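Enoyl-CoA hydratase/isomerase (PDB 3LAO) probably catalyses the hydration of an enoyl-CoA formed from a steroid side chain, as a homotrimer of the crotonase-like family. Local coordinates at residues B[13-17]-B[44-50]. Sequence-based numbering, arbitrary orientation. Where two conformers were deposited one is given.
Sequences RVTRE and LALAMGE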
loop_
_atom_site.group_PDB
_atom_site.type_symbol
_atom_site.label_atom_id
_atom_site.label_comp_id
_atom_site.label_asym_id
_atom_site.label_seq_id
_atom_site.Cartn_x
_atom_site.Cartn_y
_atom_site.Cartn_z
ATOM N N ARG B 13 33.852 5.124 -6.321
ATOM C CA ARG B 13 34.121 3.740 -5.978
ATOM C C ARG B 13 33.437 3.414 -4.639
ATOM O O ARG B 13 32.892 4.276 -3.952
ATOM C CB ARG B 13 35.631 3.526 -5.848
ATOM C CG ARG B 13 36.172 4.070 -4.541
ATOM C CD ARG B 13 37.642 4.413 -4.614
ATOM N NE ARG B 13 38.088 5.139 -3.420
ATOM C CZ ARG B 13 39.109 6.000 -3.380
ATOM N NH1 ARG B 13 39.823 6.279 -4.477
ATOM N NH2 ARG B 13 39.408 6.595 -2.229
ATOM N N VAL B 14 33.561 2.180 -4.203
ATOM C CA VAL B 14 32.795 1.753 -3.068
ATOM C C VAL B 14 33.697 0.962 -2.096
ATOM O O VAL B 14 34.486 0.128 -2.525
ATOM C CB VAL B 14 31.580 0.975 -3.667
ATOM C CG1 VAL B 14 31.299 -0.302 -2.978
ATOM C CG2 VAL B 14 30.350 1.936 -3.812
ATOM N N THR B 15 33.620 1.220 -0.794
ATOM C CA THR B 15 34.351 0.351 0.126
ATOM C C THR B 15 33.569 -0.923 0.419
ATOM O O THR B 15 32.334 -0.937 0.365
ATOM C CB THR B 15 34.690 1.026 1.458
ATOM O OG1 THR B 15 33.488 1.296 2.199
ATOM C CG2 THR B 15 35.529 2.335 1.248
ATOM N N ARG B 16 34.283 -1.986 0.757
ATOM C CA ARG B 16 33.663 -3.262 1.078
ATOM C C ARG B 16 34.285 -3.821 2.340
ATOM O O ARG B 16 35.501 -3.788 2.492
ATOM C CB ARG B 16 33.887 -4.260 -0.048
ATOM C CG ARG B 16 33.295 -3.878 -1.406
ATOM C CD ARG B 16 34.051 -4.643 -2.399
ATOM N NE ARG B 16 33.434 -4.847 -3.690
ATOM C CZ ARG B 16 33.571 -4.028 -4.723
ATOM N NH1 ARG B 16 34.271 -2.881 -4.584
ATOM N NH2 ARG B 16 32.996 -4.351 -5.891
ATOM N N GLU B 17 33.461 -4.333 3.246
ATOM C CA GLU B 17 33.991 -4.985 4.438
ATOM C C GLU B 17 33.088 -6.106 4.928
ATOM O O GLU B 17 31.876 -5.949 5.013
ATOM C CB GLU B 17 34.258 -3.986 5.566
ATOM C CG GLU B 17 34.561 -4.661 6.918
ATOM C CD GLU B 17 34.471 -3.711 8.146
ATOM O OE1 GLU B 17 34.292 -2.474 7.946
ATOM O OE2 GLU B 17 34.571 -4.219 9.306
ATOM N N LEU B 44 29.337 -0.216 -7.087
ATOM C CA LEU B 44 28.217 -0.536 -6.210
ATOM C C LEU B 44 27.456 -1.831 -6.671
ATOM O O LEU B 44 27.202 -2.721 -5.865
ATOM C CB LEU B 44 27.252 0.676 -6.036
ATOM C CG LEU B 44 25.931 0.436 -5.230
ATOM C CD1 LEU B 44 26.226 -0.100 -3.831
ATOM C CD2 LEU B 44 25.049 1.666 -5.085
ATOM N N ALA B 45 27.106 -1.934 -7.949
ATOM C CA ALA B 45 26.485 -3.147 -8.466
ATOM C C ALA B 45 27.371 -4.383 -8.297
ATOM O O ALA B 45 26.858 -5.456 -7.969
ATOM C CB ALA B 45 26.091 -2.984 -9.909
ATOM N N LEU B 46 28.689 -4.233 -8.480
ATOM C CA LEU B 46 29.632 -5.345 -8.220
ATOM C C LEU B 46 29.730 -5.752 -6.753
ATOM O O LEU B 46 29.826 -6.931 -6.445
ATOM C CB LEU B 46 31.027 -5.056 -8.769
ATOM C CG LEU B 46 31.160 -5.206 -10.285
ATOM C CD1 LEU B 46 32.572 -4.849 -10.743
ATOM C CD2 LEU B 46 30.791 -6.604 -10.778
ATOM N N ALA B 47 29.746 -4.759 -5.865
ATOM C CA ALA B 47 29.669 -4.978 -4.430
ATOM C C ALA B 47 28.372 -5.727 -4.040
ATOM O O ALA B 47 28.412 -6.631 -3.207
ATOM C CB ALA B 47 29.754 -3.652 -3.686
HETATM N N MSE B 48 27.236 -5.364 -4.631
HETATM C CA MSE B 48 26.015 -6.123 -4.347
HETATM C C MSE B 48 26.086 -7.556 -4.880
HETATM O O MSE B 48 25.724 -8.486 -4.182
HETATM C CB MSE B 48 24.769 -5.431 -4.876
HETATM C CG MSE B 48 23.638 -5.522 -3.876
HETATM SE SE MSE B 48 23.916 -4.285 -2.392
HETATM C CE MSE B 48 23.230 -2.644 -3.217
ATOM N N GLY B 49 26.559 -7.719 -6.111
ATOM C CA GLY B 49 26.735 -9.046 -6.683
ATOM C C GLY B 49 27.593 -9.913 -5.769
ATOM O O GLY B 49 27.313 -11.083 -5.534
ATOM N N GLU B 50 28.639 -9.330 -5.220
ATOM C CA GLU B 50 29.520 -10.098 -4.374
ATOM C C GLU B 50 28.862 -10.476 -3.014
ATOM O O GLU B 50 29.084 -11.585 -2.492
ATOM C CB GLU B 50 30.870 -9.374 -4.215
ATOM C CG GLU B 50 31.538 -9.570 -2.834
ATOM C CD GLU B 50 32.852 -8.744 -2.636
ATOM O OE1 GLU B 50 32.972 -7.607 -3.206
ATOM O OE2 GLU B 50 33.750 -9.256 -1.894
#
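With CG of Arg16 anti to its carbonyl carbon and beside the backbone N (chi1 -61°), and the chain extended from there to NE, the guanidinium group leaves the strand and reaches the flank of helix 38-53, where Glu50 meets it with a chain stretched straight beyond CG. Arg16 NE donates to Glu50 OE1 over 2.8 Å, a bent hydrogen bond that forms part of a salt bridge. The oxygen is met nearly in line with its C-O bond, a little off the guanidinium plane, and the carboxylate is turned 40° from that plane. The Ala47 methyl sits over the rim of one guanidinium face, its CB 3.6 Å above the plane, while Leu46 CB lies at the edge, 3.6 Å from Arg16 NH2. Asp43, one turn before Ala47, forms a salt bridge with Arg16 NH1, so two acidic side chains of the same helix grip the group and probably stabilise its charge. Deeper in, Val14 CG1 rests on Ala47 CB at 3.8 Å, and its CG2 faces Leu44 CB at 4.0 Å. The axes of strand 14-17 and helix segment 44-50 run nearly parallel (16°) and come within 8.9 Å, joining edge strand 14-19 to a helix packed over the central sheet of the crotonase fold.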